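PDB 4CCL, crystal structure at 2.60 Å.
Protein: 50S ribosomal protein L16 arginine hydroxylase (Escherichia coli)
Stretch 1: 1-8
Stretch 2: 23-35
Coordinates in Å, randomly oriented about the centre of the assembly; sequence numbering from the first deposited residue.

Stretch 1 (1-8) MEYQLTLN
Stretch 2 (23-35) VLKRGFNNFIDPI

The N-terminal segment 1-8 and the loop 23-35 of the same chain run antiparallel in an irregular side-by-side contact, built mainly from apolar and aromatic packing and pinned at two places by hydrogen bonds to backbone carbonyls. Register pairs M1 with P34 (CA-CA 8.0 Å), L5 with F28 (5.5 Å) and T6 with G27 (5.1 Å), so the two chains draw together toward T6; together they bury 595 Å². Stretch 1 is extended but forms no regular strand: phi/psi stay near -107/138 at Y3, -115/123 at Q4 and -91/132 at L5, then change to -94/3 at T6. Stretch 2 leaves a strand at 23-24 through a type II turn from L24 to G27, with K25 at -82/134 and R26 at 54/45; G27 (-56/-41) follows, and F28 is extended again (-112/127).

The last two residues of the turn present their carbonyls to T6. T6 N donates to G27 O at 2.9 Å with an N-H...O angle of 157°. The T6 side chain (chi1 63°, p) points toward stretch 2 and sets OG1 2.8 Å from R26 O and 2.9 Å from G27 O; its single proton can serve either acceptor. Two residues back from T6, water 1 bridges the chains, donating to Q4 O at 2.7 Å and accepting from N29 N at 2.8 Å.

Y3 makes the second polar anchor, nearer the start of stretch 1. Its CB points toward stretch 2, and with chi1 -78° (m) and chi2 -80° the ring reaches across so that OH donates a very short 2.5 Å hydrogen bond to I32 O, which lies at the ring edge near its plane. P34 CD sits 3.4 Å from Y3 OH. The edge of the Y3 ring faces the F28 ring, centroids 5.7 Å apart and planes at 71°, while the F31 ring (chi1 180°, t) lies obliquely to Y3, centroids 5.8 Å apart and planes at 33°.

F28 starts with its CB directed away, yet chi1 -65° (m) and chi2 -75° bring the ring back against stretch 1. L5 (chi1 -112°, chi2 -173°) places CD2 over one face, 4.2 Å from the F28 ring centroid and 17° off the normal. The same methyl approaches the turn, with L5 CD2 3.4 Å from G27 O.

Apolar contacts finish both ends: L7 CD1 (chi1 t, chi2 p) meets L24 CD2 (chi1 m, chi2 t) at 3.7 Å, and CE of selenomethionine M1, a poorly ordered residue, lies 3.7 Å from I32 CD1.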

# COMPACT_ATOMS: atom_id res chain seq x y z
N MSE B 1 15.23 38.78 9.67
CA MSE B 1 14.37 39.78 10.29
C MSE B 1 13.45 39.11 11.31
O MSE B 1 13.60 37.93 11.62
CB MSE B 1 13.56 40.52 9.23
CG MSE B 1 13.22 41.96 9.57
SE MSE B 1 11.99 42.79 8.31
CE MSE B 1 11.21 44.17 9.44
N GLU B 2 12.50 39.88 11.83
CA GLU B 2 11.44 39.35 12.67
C GLU B 2 10.14 40.01 12.26
O GLU B 2 10.05 41.23 12.17
CB GLU B 2 11.74 39.62 14.15
CG GLU B 2 10.71 39.05 15.11
N TYR B 3 9.12 39.20 11.98
CA TYR B 3 7.84 39.72 11.53
C TYR B 3 6.76 39.62 12.61
O TYR B 3 6.66 38.62 13.31
CB TYR B 3 7.38 38.99 10.26
CG TYR B 3 8.08 39.45 9.00
CD1 TYR B 3 7.69 40.61 8.35
CD2 TYR B 3 9.13 38.72 8.46
CE1 TYR B 3 8.32 41.03 7.20
CE2 TYR B 3 9.77 39.13 7.31
CZ TYR B 3 9.36 40.29 6.68
OH TYR B 3 9.99 40.71 5.53
N GLN B 4 5.96 40.68 12.74
CA GLN B 4 4.92 40.72 13.77
C GLN B 4 3.50 40.75 13.18
O GLN B 4 3.16 41.64 12.41
CB GLN B 4 5.13 41.91 14.70
CG GLN B 4 6.17 41.67 15.79
CD GLN B 4 5.64 40.80 16.92
OE1 GLN B 4 4.44 40.78 17.19
NE2 GLN B 4 6.54 40.07 17.58
N LEU B 5 2.69 39.77 13.57
CA LEU B 5 1.31 39.66 13.08
C LEU B 5 0.33 40.39 14.00
O LEU B 5 0.37 40.22 15.22
CB LEU B 5 0.91 38.18 12.96
CG LEU B 5 0.69 37.65 11.55
CD1 LEU B 5 0.12 36.24 11.56
CD2 LEU B 5 -0.21 38.60 10.79
N THR B 6 -0.55 41.19 13.41
CA THR B 6 -1.50 41.99 14.18
C THR B 6 -2.84 41.28 14.36
O THR B 6 -3.77 41.84 14.94
CB THR B 6 -1.72 43.37 13.54
OG1 THR B 6 -2.30 43.22 12.24
CG2 THR B 6 -0.40 44.12 13.42
N LEU B 7 -2.94 40.06 13.85
CA LEU B 7 -4.16 39.27 13.92
C LEU B 7 -4.57 38.97 15.36
O LEU B 7 -3.72 38.78 16.23
CB LEU B 7 -3.97 37.96 13.13
CG LEU B 7 -5.11 36.96 12.97
CD1 LEU B 7 -6.41 37.65 12.59
CD2 LEU B 7 -4.74 35.91 11.92
N ASN B 8 -5.87 38.93 15.60
CA ASN B 8 -6.39 38.48 16.88
C ASN B 8 -6.65 37.00 16.70
O ASN B 8 -7.57 36.60 15.97
CB ASN B 8 -7.68 39.24 17.22
CG ASN B 8 -8.33 38.77 18.51
OD1 ASN B 8 -7.76 37.98 19.27
ND2 ASN B 8 -9.53 39.26 18.77
N VAL B 23 -10.34 38.91 4.66
CA VAL B 23 -9.24 39.81 4.35
C VAL B 23 -8.80 40.43 5.66
O VAL B 23 -9.59 41.10 6.33
CB VAL B 23 -9.65 40.93 3.38
CG1 VAL B 23 -8.50 41.90 3.18
CG2 VAL B 23 -10.09 40.34 2.05
N LEU B 24 -7.55 40.19 6.04
CA LEU B 24 -7.03 40.78 7.25
C LEU B 24 -6.22 41.98 6.81
O LEU B 24 -5.14 41.83 6.24
CB LEU B 24 -6.15 39.78 7.99
CG LEU B 24 -6.76 38.39 8.20
CD1 LEU B 24 -5.70 37.38 8.58
CD2 LEU B 24 -7.87 38.42 9.25
N LYS B 25 -6.74 43.17 7.09
CA LYS B 25 -6.12 44.40 6.62
C LYS B 25 -4.99 44.79 7.55
O LYS B 25 -5.16 44.75 8.77
CB LYS B 25 -7.16 45.53 6.55
CG LYS B 25 -8.32 45.28 5.60
CD LYS B 25 -8.31 46.24 4.42
CE LYS B 25 -7.39 45.74 3.31
NZ LYS B 25 -7.19 46.80 2.27
N ARG B 26 -3.85 45.15 6.97
CA ARG B 26 -2.66 45.50 7.74
C ARG B 26 -2.29 44.39 8.72
O ARG B 26 -2.00 44.66 9.88
CB ARG B 26 -2.85 46.82 8.49
CG ARG B 26 -3.31 47.98 7.62
CD ARG B 26 -2.15 48.81 7.12
NE ARG B 26 -2.34 50.23 7.42
CZ ARG B 26 -1.57 50.94 8.24
NH1 ARG B 26 -0.53 50.36 8.84
NH2 ARG B 26 -1.83 52.22 8.46
N GLY B 27 -2.33 43.15 8.25
CA GLY B 27 -1.91 42.01 9.05
C GLY B 27 -0.49 42.25 9.51
O GLY B 27 -0.15 41.98 10.66
N PHE B 28 0.32 42.77 8.60
CA PHE B 28 1.64 43.28 8.94
C PHE B 28 1.65 44.79 8.77
O PHE B 28 1.28 45.30 7.71
CB PHE B 28 2.71 42.64 8.06
CG PHE B 28 2.87 41.17 8.27
CD1 PHE B 28 3.51 40.68 9.40
CD2 PHE B 28 2.39 40.26 7.33
CE1 PHE B 28 3.66 39.32 9.59
CE2 PHE B 28 2.53 38.91 7.52
CZ PHE B 28 3.17 38.43 8.65
N ASN B 29 2.08 45.50 9.81
CA ASN B 29 2.23 46.95 9.74
C ASN B 29 3.59 47.31 9.17
O ASN B 29 4.60 46.70 9.53
CB ASN B 29 2.09 47.57 11.13
CG ASN B 29 0.72 47.35 11.73
OD1 ASN B 29 -0.27 47.18 11.02
ND2 ASN B 29 0.65 47.36 13.06
N ASN B 30 3.61 48.32 8.30
CA ASN B 30 4.81 48.74 7.59
C ASN B 30 5.55 47.54 7.02
O ASN B 30 6.68 47.26 7.41
CB ASN B 30 5.73 49.53 8.52
CG ASN B 30 5.02 50.69 9.19
OD1 ASN B 30 4.88 50.72 10.41
ND2 ASN B 30 4.57 51.65 8.39
N PHE B 31 4.91 46.84 6.09
CA PHE B 31 5.43 45.57 5.62
C PHE B 31 6.63 45.77 4.71
O PHE B 31 6.55 46.45 3.69
CB PHE B 31 4.33 44.77 4.92
CG PHE B 31 4.80 43.44 4.39
CD1 PHE B 31 5.00 42.37 5.26
CD2 PHE B 31 5.03 43.26 3.04
CE1 PHE B 31 5.43 41.15 4.77
CE2 PHE B 31 5.46 42.04 2.56
CZ PHE B 31 5.66 40.99 3.42
N ILE B 32 7.74 45.15 5.10
CA ILE B 32 8.96 45.20 4.32
C ILE B 32 9.21 43.82 3.74
O ILE B 32 9.38 42.85 4.47
CB ILE B 32 10.16 45.61 5.18
CG1 ILE B 32 9.86 46.93 5.90
CG2 ILE B 32 11.40 45.73 4.32
CD1 ILE B 32 10.52 47.04 7.26
N ASP B 33 9.20 43.74 2.41
CA ASP B 33 9.35 42.47 1.72
C ASP B 33 10.68 41.80 2.04
O ASP B 33 11.72 42.44 2.03
CB ASP B 33 9.20 42.67 0.21
CG ASP B 33 7.83 43.16 -0.18
OD1 ASP B 33 7.36 44.16 0.42
OD2 ASP B 33 7.20 42.56 -1.07
N PRO B 34 10.63 40.49 2.35
CA PRO B 34 11.83 39.74 2.71
C PRO B 34 12.77 39.57 1.52
O PRO B 34 13.98 39.45 1.69
CB PRO B 34 11.27 38.37 3.14
CG PRO B 34 9.98 38.26 2.41
CD PRO B 34 9.42 39.65 2.34
N ILE B 35 12.20 39.59 0.32
CA ILE B 35 12.97 39.34 -0.89
C ILE B 35 12.53 40.30 -2.00
O ILE B 35 11.47 40.92 -1.91
CB ILE B 35 12.83 37.85 -1.32
CG1 ILE B 35 13.98 37.42 -2.23
CG2 ILE B 35 11.48 37.60 -1.97
CD1 ILE B 35 13.85 36.01 -2.77
O HOH W 1 2.75 44.29 12.30